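Local atomic coordinates of apicoplast TIC22, putative (Plasmodium falciparum 3D7, PDB entry 4E6Z), a protein that probably acts as a chaperone that is essential for protein import into the apicoplast, working with the TIC complex. Residues L175-Y180 and F214-L219; C105-E110 and S260-K265; E221-Q226 and V234-K239. All coordinates share one frame; numbering follows the deposited sequence.

Contact 1. Residues L175-Y180 and F214-L219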
# COMPACT_ATOMS: atom_id res chain seq x y z
N LEU A 175 -2.17 5.88 -7.80
CA LEU A 175 -2.69 5.27 -9.02
C LEU A 175 -2.79 6.31 -10.12
O LEU A 175 -2.50 6.04 -11.28
CB LEU A 175 -4.06 4.64 -8.78
CG LEU A 175 -4.07 3.24 -8.17
CD1 LEU A 175 -5.45 2.91 -7.58
CD2 LEU A 175 -3.66 2.22 -9.23
N GLN A 176 -3.18 7.52 -9.74
CA GLN A 176 -3.21 8.63 -10.68
C GLN A 176 -1.80 9.01 -11.11
O GLN A 176 -1.53 9.20 -12.30
CB GLN A 176 -3.92 9.84 -10.07
CG GLN A 176 -4.10 10.98 -11.05
CD GLN A 176 -4.78 10.54 -12.34
OE1 GLN A 176 -5.97 10.19 -12.35
NE2 GLN A 176 -4.03 10.56 -13.44
N ASN A 177 -0.90 9.15 -10.14
CA ASN A 177 0.50 9.48 -10.43
C ASN A 177 1.14 8.49 -11.39
O ASN A 177 1.97 8.87 -12.23
CB ASN A 177 1.31 9.54 -9.13
CG ASN A 177 1.00 10.77 -8.30
OD1 ASN A 177 0.48 11.76 -8.82
ND2 ASN A 177 1.34 10.73 -7.02
N ALA A 178 0.75 7.23 -11.28
CA ALA A 178 1.35 6.16 -12.07
C ALA A 178 0.90 6.16 -13.53
O ALA A 178 1.64 5.72 -14.41
CB ALA A 178 1.07 4.81 -11.43
N LEU A 179 -0.31 6.65 -13.79
CA LEU A 179 -0.85 6.67 -15.14
C LEU A 179 0.07 7.41 -16.10
O LEU A 179 0.23 7.01 -17.25
CB LEU A 179 -2.23 7.32 -15.16
CG LEU A 179 -3.36 6.42 -14.67
CD1 LEU A 179 -4.70 7.11 -14.83
CD2 LEU A 179 -3.34 5.10 -15.43
N TYR A 180 0.67 8.49 -15.62
CA TYR A 180 1.60 9.29 -16.41
C TYR A 180 2.68 8.41 -17.03
O TYR A 180 3.03 8.58 -18.20
CB TYR A 180 2.24 10.36 -15.52
CG TYR A 180 3.23 11.27 -16.22
CD1 TYR A 180 4.59 11.05 -16.11
CD2 TYR A 180 2.79 12.34 -16.98
CE1 TYR A 180 5.50 11.88 -16.74
CE2 TYR A 180 3.69 13.18 -17.62
CZ TYR A 180 5.04 12.94 -17.49
OH TYR A 180 5.95 13.76 -18.12
N PHE A 214 6.22 3.48 -2.52
CA PHE A 214 4.78 3.50 -2.68
C PHE A 214 4.30 4.89 -3.08
O PHE A 214 3.40 5.03 -3.91
CB PHE A 214 4.06 3.00 -1.42
CG PHE A 214 3.99 1.50 -1.33
CD1 PHE A 214 2.90 0.81 -1.83
CD2 PHE A 214 5.03 0.78 -0.76
CE1 PHE A 214 2.84 -0.57 -1.75
CE2 PHE A 214 4.98 -0.60 -0.69
CZ PHE A 214 3.88 -1.27 -1.19
N ASP A 215 4.93 5.91 -2.51
CA ASP A 215 4.61 7.29 -2.87
C ASP A 215 5.62 7.87 -3.87
O ASP A 215 6.82 7.89 -3.61
CB ASP A 215 4.53 8.18 -1.63
CG ASP A 215 3.27 7.94 -0.82
OD1 ASP A 215 2.62 6.89 -1.02
OD2 ASP A 215 2.92 8.80 0.02
N LEU A 216 5.11 8.32 -5.01
CA LEU A 216 5.93 8.97 -6.01
C LEU A 216 6.72 10.12 -5.39
O LEU A 216 7.91 10.28 -5.65
CB LEU A 216 5.07 9.49 -7.16
CG LEU A 216 5.80 10.34 -8.21
CD1 LEU A 216 7.00 9.59 -8.78
CD2 LEU A 216 4.87 10.78 -9.33
N GLU A 217 6.04 10.92 -4.57
CA GLU A 217 6.66 12.09 -3.96
C GLU A 217 7.84 11.74 -3.06
O GLU A 217 8.77 12.54 -2.90
CB GLU A 217 5.62 12.93 -3.21
CG GLU A 217 4.41 12.15 -2.70
CD GLU A 217 3.33 11.94 -3.76
OE1 GLU A 217 2.60 12.90 -4.08
OE2 GLU A 217 3.22 10.80 -4.27
N ASP A 218 7.82 10.54 -2.48
CA ASP A 218 8.96 10.05 -1.71
C ASP A 218 10.14 9.75 -2.63
O ASP A 218 11.29 10.05 -2.31
CB ASP A 218 8.60 8.80 -0.91
CG ASP A 218 7.66 9.09 0.25
OD1 ASP A 218 7.56 10.27 0.68
OD2 ASP A 218 7.02 8.14 0.75
N LEU A 219 9.85 9.15 -3.78
CA LEU A 219 10.86 8.85 -4.78
C LEU A 219 11.53 10.12 -5.28
O LEU A 219 12.75 10.25 -5.25
CB LEU A 219 10.25 8.07 -5.96
CG LEU A 219 11.17 7.88 -7.17
CD1 LEU A 219 12.44 7.14 -6.77
CD2 LEU A 219 10.45 7.14 -8.29
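Asn177, near the C-terminal end of helix 172-179, meets Leu216 and Glu217 in the first turn of helix 216-227, a small helix-to-helix contact, half apolar and half polar, beside the four-stranded mixed sheet. The nearest CA atoms, of Asn177 and Leu216, are 7.0 Å apart, and the gap is bridged by side chains. Leu216 sends one methyl across: its CD2 rests 3.8 Å from CB of Asn177 and 4.0 Å from CG, against the stem of the amide. With CG anti to the backbone N (chi1 173°), the leucine side chain reaches over to the other helix.

The amide end of Asn177 lies next to Glu217, whose chain bends at chi2 and brings OE2 to 3.3 Å from ND2 of Asn177. The amide and carboxylate planes differ by 33°. Gln174, one turn before Asn177, ties these groups together: its OE1 accepts hydrogen bonds from Asn177 ND2 and from the backbone N of Leu216, while its NE2 donates to Glu217 OE2. The result is a polar cluster centred on the Gln174 amide, with the Leu216 methyl packed beside it and one backbone N-H at the start of helix 216-227 satisfied by a side chain.

Contact 2. Residues C105-E110 and S260-K265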
# COMPACT_ATOMS: atom_id res chain seq x y z
N CYS A 105 -3.47 3.55 1.65
CA CYS A 105 -3.42 4.95 2.05
C CYS A 105 -4.51 5.24 3.08
O CYS A 105 -5.69 5.00 2.81
CB CYS A 105 -3.58 5.88 0.84
SG CYS A 105 -3.68 7.64 1.24
N PRO A 106 -4.11 5.76 4.25
CA PRO A 106 -5.02 5.96 5.38
C PRO A 106 -6.09 7.00 5.07
O PRO A 106 -7.16 6.97 5.67
CB PRO A 106 -4.09 6.48 6.48
CG PRO A 106 -2.95 7.12 5.74
CD PRO A 106 -2.74 6.25 4.54
N TYR A 107 -5.80 7.91 4.15
CA TYR A 107 -6.75 8.96 3.81
C TYR A 107 -7.85 8.44 2.89
O TYR A 107 -8.96 8.97 2.88
CB TYR A 107 -6.04 10.17 3.22
CG TYR A 107 -4.97 10.72 4.14
CD1 TYR A 107 -5.31 11.36 5.33
CD2 TYR A 107 -3.62 10.58 3.84
CE1 TYR A 107 -4.34 11.85 6.19
CE2 TYR A 107 -2.64 11.07 4.69
CZ TYR A 107 -3.01 11.70 5.86
OH TYR A 107 -2.04 12.19 6.70
N ASP A 108 -7.55 7.39 2.13
CA ASP A 108 -8.58 6.69 1.36
C ASP A 108 -9.54 5.99 2.34
O ASP A 108 -10.74 5.97 2.12
CB ASP A 108 -7.96 5.66 0.42
CG ASP A 108 -7.18 6.30 -0.73
OD1 ASP A 108 -7.16 7.55 -0.85
OD2 ASP A 108 -6.59 5.54 -1.53
N ALA A 109 -8.99 5.42 3.40
CA ALA A 109 -9.80 4.77 4.43
C ALA A 109 -10.67 5.79 5.17
O ALA A 109 -11.85 5.56 5.39
CB ALA A 109 -8.92 4.02 5.42
N GLU A 110 -10.06 6.91 5.56
CA GLU A 110 -10.79 8.01 6.18
C GLU A 110 -11.95 8.45 5.30
O GLU A 110 -13.02 8.78 5.80
CB GLU A 110 -9.87 9.20 6.45
CG GLU A 110 -9.10 9.13 7.75
CD GLU A 110 -8.48 10.47 8.12
OE1 GLU A 110 -8.63 11.42 7.33
OE2 GLU A 110 -7.87 10.57 9.20
N SER A 260 4.88 4.54 2.12
CA SER A 260 4.47 5.93 2.12
C SER A 260 4.83 6.55 3.46
O SER A 260 4.41 6.05 4.51
CB SER A 260 2.96 6.03 1.90
OG SER A 260 2.50 7.36 2.11
N THR A 261 5.62 7.62 3.45
CA THR A 261 6.01 8.27 4.70
C THR A 261 4.78 8.80 5.43
O THR A 261 4.77 8.91 6.65
CB THR A 261 7.03 9.41 4.48
OG1 THR A 261 6.44 10.44 3.68
CG2 THR A 261 8.28 8.88 3.79
N GLN A 262 3.74 9.13 4.67
CA GLN A 262 2.49 9.58 5.26
C GLN A 262 1.76 8.44 5.98
O GLN A 262 1.27 8.62 7.10
CB GLN A 262 1.58 10.23 4.21
CG GLN A 262 1.94 11.67 3.90
CD GLN A 262 0.80 12.41 3.22
OE1 GLN A 262 -0.02 11.81 2.52
NE2 GLN A 262 0.75 13.72 3.42
N SER A 263 1.68 7.28 5.33
CA SER A 263 1.08 6.11 5.95
C SER A 263 1.75 5.81 7.29
O SER A 263 1.08 5.53 8.29
CB SER A 263 1.20 4.89 5.04
OG SER A 263 0.45 5.06 3.85
N VAL A 264 3.08 5.87 7.31
CA VAL A 264 3.84 5.58 8.52
C VAL A 264 3.60 6.64 9.58
O VAL A 264 3.34 6.33 10.75
CB VAL A 264 5.35 5.45 8.24
CG1 VAL A 264 6.12 5.26 9.54
CG2 VAL A 264 5.61 4.29 7.29
N LYS A 265 3.67 7.90 9.17
CA LYS A 265 3.43 9.03 10.05
C LYS A 265 2.03 8.95 10.66
O LYS A 265 1.80 9.38 11.79
CB LYS A 265 3.58 10.33 9.26
CG LYS A 265 4.24 11.47 10.00
CD LYS A 265 4.94 12.39 9.02
CE LYS A 265 4.06 12.67 7.81
NZ LYS A 265 4.81 13.36 6.71
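Pro106 and Ser263 make the close-packed half of this contact, where the first turns of helix 106-119 and helix 261-272 come together. The CA atoms of Cys105 and Ser263 lie 6.1 Å apart, near enough for the proline ring to sit directly against the serine. CD of Pro106 is 3.5 Å from OG of Ser263, and CG of the same ring is 4.2 Å from CA of Ser263. The hydroxyl oxygen stands beside the backbone N (chi1 -65°), a position from which it also makes a hydrogen bond with the carbonyl O of Leu104, just before the first segment. A buried polar group is thereby satisfied by the chain it packs on, and Phe80 of strand 78-83 touches both Pro106 and Ser263.

Each helix starts from a side-chain N-cap. Cys105 SG accepts a weak bond from the N of Tyr107, while Ser260 OG takes weak bonds from the N atoms of Gln262 and Ser263, the second of them nearly straight at 168°. Two capped helix N-termini, far apart in sequence, meet beside strand 78-83.

Toward solvent the contact is looser. The exposed Tyr107 and the partly exposed Gln262 meet through side-chain ends alone: OE1 of Gln262 approaches CE2 of Tyr107 obliquely at 3.5 Å, with ring and amide planes 60° apart. Gln262, extended beyond CG, crosses the tyrosine at about a right angle. Within its own segment the tyrosine ring has Pro106 CG over one face, offset toward the rim and 4.0 Å above the plane.

Contact 3. Residues E221-Q226 and V234-K239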
# COMPACT_ATOMS: atom_id res chain seq x y z
N GLU A 221 11.67 12.83 -3.91
CA GLU A 221 12.37 13.46 -2.81
C GLU A 221 13.75 12.83 -2.63
O GLU A 221 14.72 13.52 -2.31
CB GLU A 221 11.55 13.34 -1.52
CG GLU A 221 11.83 14.44 -0.52
CD GLU A 221 10.58 14.84 0.25
OE1 GLU A 221 10.49 16.02 0.66
OE2 GLU A 221 9.69 13.99 0.43
N ALA A 222 13.82 11.52 -2.84
CA ALA A 222 15.08 10.79 -2.70
C ALA A 222 16.02 11.08 -3.88
O ALA A 222 17.24 11.03 -3.74
CB ALA A 222 14.81 9.29 -2.58
N ILE A 223 15.42 11.38 -5.03
CA ILE A 223 16.18 11.75 -6.21
C ILE A 223 16.84 13.11 -6.03
O ILE A 223 18.01 13.29 -6.33
CB ILE A 223 15.28 11.78 -7.46
CG1 ILE A 223 14.88 10.36 -7.86
CG2 ILE A 223 15.98 12.48 -8.61
CD1 ILE A 223 13.79 10.30 -8.92
N GLU A 224 16.07 14.07 -5.52
CA GLU A 224 16.59 15.42 -5.29
C GLU A 224 17.72 15.42 -4.27
O GLU A 224 18.67 16.19 -4.39
CB GLU A 224 15.47 16.37 -4.85
CG GLU A 224 14.52 16.74 -5.97
CD GLU A 224 15.26 17.19 -7.22
OE1 GLU A 224 15.94 18.24 -7.16
OE2 GLU A 224 15.16 16.50 -8.26
N GLU A 225 17.62 14.56 -3.26
CA GLU A 225 18.69 14.42 -2.28
C GLU A 225 19.96 13.93 -2.97
O GLU A 225 21.07 14.29 -2.59
CB GLU A 225 18.29 13.44 -1.18
CG GLU A 225 19.41 13.14 -0.20
CD GLU A 225 19.08 11.99 0.73
OE1 GLU A 225 19.98 11.53 1.46
OE2 GLU A 225 17.91 11.55 0.74
N GLN A 226 19.78 13.10 -3.99
CA GLN A 226 20.91 12.52 -4.70
C GLN A 226 21.52 13.52 -5.68
O GLN A 226 22.74 13.64 -5.77
CB GLN A 226 20.48 11.25 -5.45
CG GLN A 226 21.63 10.50 -6.07
CD GLN A 226 22.64 10.04 -5.03
OE1 GLN A 226 22.27 9.68 -3.92
NE2 GLN A 226 23.91 10.04 -5.40
N VAL A 234 23.12 13.06 -13.81
CA VAL A 234 22.55 11.74 -14.00
C VAL A 234 21.05 11.80 -14.29
O VAL A 234 20.33 12.61 -13.70
CB VAL A 234 22.78 10.85 -12.76
CG1 VAL A 234 22.19 9.47 -12.98
CG2 VAL A 234 24.26 10.76 -12.44
N ASP A 235 20.60 10.96 -15.21
CA ASP A 235 19.17 10.85 -15.50
C ASP A 235 18.51 9.84 -14.57
O ASP A 235 19.00 8.72 -14.40
CB ASP A 235 18.94 10.44 -16.95
CG ASP A 235 17.47 10.21 -17.26
OD1 ASP A 235 16.62 10.91 -16.67
OD2 ASP A 235 17.16 9.32 -18.09
N TYR A 236 17.40 10.24 -13.96
CA TYR A 236 16.63 9.32 -13.13
C TYR A 236 15.30 8.98 -13.78
O TYR A 236 14.26 9.53 -13.43
CB TYR A 236 16.43 9.90 -11.73
CG TYR A 236 17.70 9.88 -10.92
CD1 TYR A 236 18.10 8.72 -10.26
CD2 TYR A 236 18.50 11.00 -10.83
CE1 TYR A 236 19.26 8.70 -9.52
CE2 TYR A 236 19.67 10.98 -10.10
CZ TYR A 236 20.04 9.83 -9.44
OH TYR A 236 21.20 9.79 -8.71
N LYS A 237 15.36 8.07 -14.74
CA LYS A 237 14.17 7.58 -15.41
C LYS A 237 13.24 6.92 -14.38
O LYS A 237 13.56 5.88 -13.81
CB LYS A 237 14.56 6.58 -16.50
CG LYS A 237 13.90 6.81 -17.84
CD LYS A 237 12.56 6.10 -17.94
CE LYS A 237 11.98 6.24 -19.34
NZ LYS A 237 10.73 5.45 -19.52
N ILE A 238 12.10 7.56 -14.14
CA ILE A 238 11.12 7.02 -13.21
C ILE A 238 10.28 5.94 -13.88
O ILE A 238 9.73 6.15 -14.96
CB ILE A 238 10.21 8.14 -12.66
CG1 ILE A 238 11.02 9.12 -11.82
CG2 ILE A 238 9.04 7.55 -11.86
CD1 ILE A 238 10.23 10.31 -11.33
N LYS A 239 10.20 4.78 -13.25
CA LYS A 239 9.43 3.67 -13.80
C LYS A 239 8.44 3.11 -12.78
O LYS A 239 8.63 3.22 -11.57
CB LYS A 239 10.37 2.57 -14.30
CG LYS A 239 11.27 3.03 -15.43
CD LYS A 239 12.10 1.89 -16.00
CE LYS A 239 12.90 2.36 -17.21
NZ LYS A 239 13.75 1.29 -17.79
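Ile223 and Tyr236 mark the closest backbone approach, their CA atoms 7.3 Å apart, and the chains diverge from there, reaching 9.5 Å between the CA atoms of Gln226 and Val234. Side chains fill the gap, chiefly Ile223 of helix 216-227 and Tyr236.

Both branches of the isoleucine take part. CG2 lies 3.7 Å from CD2 of Tyr236 and 3.9 Å from CG, an oblique approach to the CG-CD2 side of the ring. The CG1 branch is carried beside the backbone N (chi1 -71°) and runs out to CD1, which comes within 3.9 Å of CB of Tyr236 and 4.2 Å of CG1 of Ile238. The side chains of Ile223 and Tyr236 run antiparallel, alongside each other, with the isoleucine next to the CB end of the tyrosine. Ile238 meets it at a slant and prolongs the apolar surface onto the strand.

At the other end of the ring, Gln226 lies by the hydroxyl of Tyr236, modelled too close for its exact placement to be trusted. On one face of the Tyr236 ring Val234 contributes CG1, 4.1 Å above the plane and offset toward the rim, so that the segment folds partly over its own aromatic group.

This is helix-on-sheet packing at an edge. Lys237, just before strand 238-242, and Lys239 within it make backbone hydrogen bonds with Glu198 and Tyr196 of strand 193-203. Tyr236 also touches Ala197 on that neighbouring strand and Lys227 at the end of helix 216-227, while Ile238 packs on Leu219 and Lys220 of the same helix.

From the N terminus, contact 2 opens first, at 105-110, and closes last, at 260-265, spanning 149 intervening residues and joining the starts of helices 106-119 and 261-272. Both other contacts fall within that span, one after the other and without crossing. Contact 1 closes a 33-residue loop that includes strands 193-203 and 208-213 and ties helix 172-179 to helix 216-227. Contact 3 then closes a short loop of seven residues, from that second helix to the approach of edge strand 238-242. Contacts 1 and 3 therefore share helix 216-227, and Leu216 packs on Ile238 between them. Contact 1 meets contact 2 through probable hydrogen bonds of Asp215 with Ser260 and Asp218 with Thr261.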